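PDB 1VHK: hypothetical protein yqeU from Bacillus subtilis, which probably methylates N3 of a specific uridine in 16S ribosomal RNA of the assembled 30S subunit, using S-adenosyl-L-methionine as methyl donor. Local coordinates for residues Leu89-Gly92 / Asp93-Glu96; Met35-Asn38 / Glu39-Ile43. All coordinates share one frame; numbering follows the deposited sequence.

Contact 1: residues Leu89-Gly92 / Asp93-Glu96; sequences LPKG and DKLE
The loop Leu89-Gly92 folds back on the first turn of helix 94-104, a local contact in which Pro90 lies against Lys94 and Leu95 while the carbonyl of Lys91 receives a backbone bond from Lys94. That bond, Lys94 N to Lys91 O, measures 3.2 Å and is almost straight at 177°. Pro90 CB lies 3.8 Å from Lys94 CB, the two side chains running past each other in opposite directions, and its ring crosses Leu95 at about a right angle, with Pro90 CD 3.9 Å from Leu95 CG. A rigid, apolar proline suits this buried corner. The loop carries the chain from parallel strand 82-88 into the helix, a beta-to-alpha connection in the SPOUT-family methyltransferase domain. Gly92 turns the chain with a positive phi of 47°, favourable to glycine. Lys94 has CG beside its backbone N and anti to the carbonyl carbon (chi1 -65°); from there the extended chain runs alongside Lys91, bringing its NZ 3.4 Å from Lys91 CG and on to a salt bridge with Glu208, which also accepts a hydrogen bond from the backbone N of Lys91. With an alanine in place of Lys94, Glu208 would probably lose its cationic partner, and the methylene chain beside Lys91 would be gone.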
loop_
_atom_site.group_PDB
_atom_site.type_symbol
_atom_site.label_atom_id
_atom_site.label_comp_id
_atom_site.label_asym_id
_atom_site.label_seq_id
_atom_site.Cartn_x
_atom_site.Cartn_y
_atom_site.Cartn_z
ATOM N N LEU A 89 -16.934 5.590 7.099
ATOM C CA LEU A 89 -16.710 6.879 6.457
ATOM C C LEU A 89 -15.699 7.752 7.182
ATOM O O LEU A 89 -15.992 8.255 8.269
ATOM C CB LEU A 89 -18.009 7.629 6.268
ATOM C CG LEU A 89 -18.778 7.543 4.964
ATOM C CD1 LEU A 89 -17.912 7.159 3.778
ATOM C CD2 LEU A 89 -19.972 6.594 5.062
ATOM N N PRO A 90 -14.526 7.946 6.612
ATOM C CA PRO A 90 -13.485 8.777 7.219
ATOM C C PRO A 90 -13.729 10.240 6.861
ATOM O O PRO A 90 -14.570 10.537 6.007
ATOM C CB PRO A 90 -12.213 8.268 6.560
ATOM C CG PRO A 90 -12.620 7.716 5.248
ATOM C CD PRO A 90 -14.083 7.393 5.309
ATOM N N LYS A 91 -12.999 11.152 7.480
ATOM C CA LYS A 91 -13.172 12.565 7.195
ATOM C C LYS A 91 -12.294 13.018 6.032
ATOM O O LYS A 91 -11.688 12.211 5.326
ATOM C CB LYS A 91 -12.975 13.403 8.431
ATOM C CG LYS A 91 -11.658 13.364 9.140
ATOM C CD LYS A 91 -11.504 14.464 10.183
ATOM C CE LYS A 91 -12.766 14.654 11.017
ATOM N NZ LYS A 91 -13.319 13.364 11.491
ATOM N N GLY A 92 -12.278 14.333 5.794
ATOM C CA GLY A 92 -11.477 14.893 4.709
ATOM C C GLY A 92 -11.725 14.072 3.447
ATOM O O GLY A 92 -12.862 13.719 3.148
ATOM N N ASP A 93 -10.664 13.752 2.746
ATOM C CA ASP A 93 -10.708 12.932 1.559
ATOM C C ASP A 93 -9.936 11.621 1.731
ATOM O O ASP A 93 -9.434 11.076 0.735
ATOM C CB ASP A 93 -10.058 13.690 0.387
ATOM C CG ASP A 93 -11.001 14.705 -0.215
ATOM O OD1 ASP A 93 -12.043 14.297 -0.772
ATOM O OD2 ASP A 93 -10.706 15.921 -0.109
ATOM N N LYS A 94 -9.952 11.010 2.910
ATOM C CA LYS A 94 -9.228 9.781 3.177
ATOM C C LYS A 94 -9.775 8.576 2.444
ATOM O O LYS A 94 -9.044 7.619 2.137
ATOM C CB LYS A 94 -9.175 9.538 4.689
ATOM C CG LYS A 94 -8.388 10.584 5.449
ATOM C CD LYS A 94 -8.822 10.643 6.902
ATOM C CE LYS A 94 -7.905 11.526 7.723
ATOM N NZ LYS A 94 -8.538 11.987 8.979
ATOM N N LEU A 95 -11.053 8.625 2.065
ATOM C CA LEU A 95 -11.653 7.528 1.327
ATOM C C LEU A 95 -11.052 7.383 -0.059
ATOM O O LEU A 95 -10.879 6.256 -0.532
ATOM C CB LEU A 95 -13.144 7.605 1.251
ATOM C CG LEU A 95 -13.990 6.393 1.531
ATOM C CD1 LEU A 95 -15.258 6.410 0.677
ATOM C CD2 LEU A 95 -13.270 5.072 1.386
ATOM N N GLU A 96 -10.709 8.480 -0.714
ATOM C CA GLU A 96 -10.081 8.423 -2.030
ATOM C C GLU A 96 -8.688 7.783 -1.923
ATOM O O GLU A 96 -8.326 7.031 -2.806
ATOM C CB GLU A 96 -9.940 9.802 -2.665
ATOM C CG GLU A 96 -11.226 10.442 -3.133
ATOM C CD GLU A 96 -10.987 11.788 -3.796
ATOM O OE1 GLU A 96 -9.804 12.113 -4.043
ATOM O OE2 GLU A 96 -11.953 12.524 -4.089
#

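Contact 2: residues Met35-Asn38 / Glu39-Ile43; sequences MRMN and EGDQI
Asp41 OD1 accepts a hydrogen bond from Asn38 N at 2.7 Å, with an N-H...O angle of 158°. The donor stands above the carboxylate plane, 52° out of it, so the group meets the amide over its face. With CG beside the backbone N and anti to the carbonyl carbon, the Asp41 carboxylate turns back over the bend. A second bond runs the other way: Asp41 N reaches Asn38 O at 2.9 Å. Asp41 is thus tied to Asn38 twice, through its main chain and its side chain, and an aspartate suits the place because its short arm carries an acceptor just far enough. The backbone bond closes a type II beta turn from Asn38 to Asp41, which leads from helix 26-35 into strand 42-46 of the PUA-family domain. Gly40 occupies the third position with a positive phi, where a side chain would be jammed against the carbonyl O of Glu39. Beside the turn, Met37, present as selenomethionine, crosses Asp41 and Ile43 obliquely. Its chain is extended to SE and then bends (chi3 79°), which sets Met37 CE beside the strand, 3.6 Å from Ile43 CG2. A long, flexible apolar chain suits this role, spanning from the loop to the buried isoleucine. Leu57 of strand 52-60 touches Met37, Asp41 and Ile43, and its backbone is hydrogen-bonded to Gly40 and Asp41, placing the turn's exit against the neighbouring antiparallel strand.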
loop_
_atom_site.group_PDB
_atom_site.type_symbol
_atom_site.label_atom_id
_atom_site.label_comp_id
_atom_site.label_asym_id
_atom_site.label_seq_id
_atom_site.Cartn_x
_atom_site.Cartn_y
_atom_site.Cartn_z
HETATM N N MSE A 35 -3.191 12.313 -24.649
HETATM C CA MSE A 35 -1.850 11.771 -24.869
HETATM C C MSE A 35 -1.308 12.088 -26.257
HETATM O O MSE A 35 -0.101 12.167 -26.459
HETATM C CB MSE A 35 -1.904 10.249 -24.666
HETATM C CG MSE A 35 -2.438 9.843 -23.307
HETATM SE SE MSE A 35 -1.171 10.094 -21.902
HETATM C CE MSE A 35 0.395 9.323 -22.663
ATOM N N ARG A 36 -2.181 12.290 -27.226
ATOM C CA ARG A 36 -1.893 12.545 -28.609
ATOM C C ARG A 36 -1.030 11.489 -29.271
ATOM O O ARG A 36 0.037 11.747 -29.821
ATOM C CB ARG A 36 -1.397 13.967 -28.882
ATOM C CG ARG A 36 -2.552 14.921 -29.189
ATOM C CD ARG A 36 -2.079 16.334 -29.526
ATOM N NE ARG A 36 -3.235 17.238 -29.576
ATOM C CZ ARG A 36 -4.124 17.232 -30.575
ATOM N NH1 ARG A 36 -5.160 18.073 -30.565
ATOM N NH2 ARG A 36 -3.980 16.378 -31.582
HETATM N N MSE A 37 -1.527 10.251 -29.296
HETATM C CA MSE A 37 -0.819 9.132 -29.888
HETATM C C MSE A 37 -1.089 8.979 -31.374
HETATM O O MSE A 37 -2.146 9.323 -31.890
HETATM C CB MSE A 37 -1.184 7.834 -29.143
HETATM C CG MSE A 37 -0.616 7.823 -27.728
HETATM SE SE MSE A 37 -1.018 6.230 -26.754
HETATM C CE MSE A 37 0.256 5.024 -27.467
ATOM N N ASN A 38 -0.097 8.426 -32.086
ATOM C CA ASN A 38 -0.204 8.242 -33.517
ATOM C C ASN A 38 -0.196 6.762 -33.895
ATOM O O ASN A 38 0.190 5.915 -33.102
ATOM C CB ASN A 38 0.964 8.938 -34.247
ATOM C CG ASN A 38 1.131 10.383 -33.812
ATOM O OD1 ASN A 38 0.257 11.217 -34.059
ATOM N ND2 ASN A 38 2.243 10.658 -33.141
ATOM N N GLU A 39 -0.611 6.497 -35.137
ATOM C CA GLU A 39 -0.567 5.130 -35.645
ATOM C C GLU A 39 0.867 4.611 -35.497
ATOM O O GLU A 39 1.827 5.343 -35.706
ATOM C CB GLU A 39 -1.035 5.042 -37.078
ATOM C CG GLU A 39 -0.552 6.150 -37.993
ATOM C CD GLU A 39 0.884 5.960 -38.444
ATOM O OE1 GLU A 39 1.208 4.860 -38.949
ATOM O OE2 GLU A 39 1.689 6.907 -38.285
ATOM N N GLY A 40 0.981 3.371 -35.036
ATOM C CA GLY A 40 2.279 2.765 -34.800
ATOM C C GLY A 40 2.596 2.760 -33.305
ATOM O O GLY A 40 3.501 2.068 -32.851
ATOM N N ASP A 41 1.892 3.598 -32.552
ATOM C CA ASP A 41 2.082 3.664 -31.115
ATOM C C ASP A 41 1.486 2.408 -30.458
ATOM O O ASP A 41 0.519 1.849 -30.956
ATOM C CB ASP A 41 1.447 4.918 -30.528
ATOM C CG ASP A 41 2.273 6.173 -30.708
ATOM O OD1 ASP A 41 1.724 7.277 -30.487
ATOM O OD2 ASP A 41 3.463 6.065 -31.055
ATOM N N GLN A 42 2.073 2.034 -29.336
ATOM C CA GLN A 42 1.706 0.863 -28.573
ATOM C C GLN A 42 1.059 1.155 -27.231
ATOM O O GLN A 42 1.482 2.059 -26.515
ATOM C CB GLN A 42 2.999 0.040 -28.344
ATOM C CG GLN A 42 3.572 -0.530 -29.647
ATOM C CD GLN A 42 4.597 -1.619 -29.344
ATOM O OE1 GLN A 42 5.183 -1.597 -28.254
ATOM N NE2 GLN A 42 4.794 -2.564 -30.258
ATOM N N ILE A 43 0.014 0.399 -26.890
ATOM C CA ILE A 43 -0.685 0.496 -25.628
ATOM C C ILE A 43 -0.924 -0.919 -25.064
ATOM O O ILE A 43 -0.675 -1.948 -25.666
ATOM C CB ILE A 43 -2.065 1.181 -25.626
ATOM C CG1 ILE A 43 -3.059 0.415 -26.482
ATOM C CG2 ILE A 43 -1.971 2.653 -26.010
ATOM C CD1 ILE A 43 -4.319 1.104 -26.908
#

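Contacts 1 and 2 are both local bends joining a helix and a strand, but in opposite order: residues 35-43 go from helix to strand, residues 89-96 from strand to helix. They follow one another in the chain; contact 2 belongs to the PUA-family part, contact 1 to the SPOUT-family methyltransferase part. Their centres are about 36 Å apart and their nearest atoms about 20 Å, so they do not touch. The centre of contact 1 is about 16 Å from the centre of the chain, against about 28 Å for contact 2, a surface contact. Through Glu208, contact 1 touches the loop after strand 200-205, which, as in other SPOUT methyltransferases, probably forms part of the cofactor-binding knot.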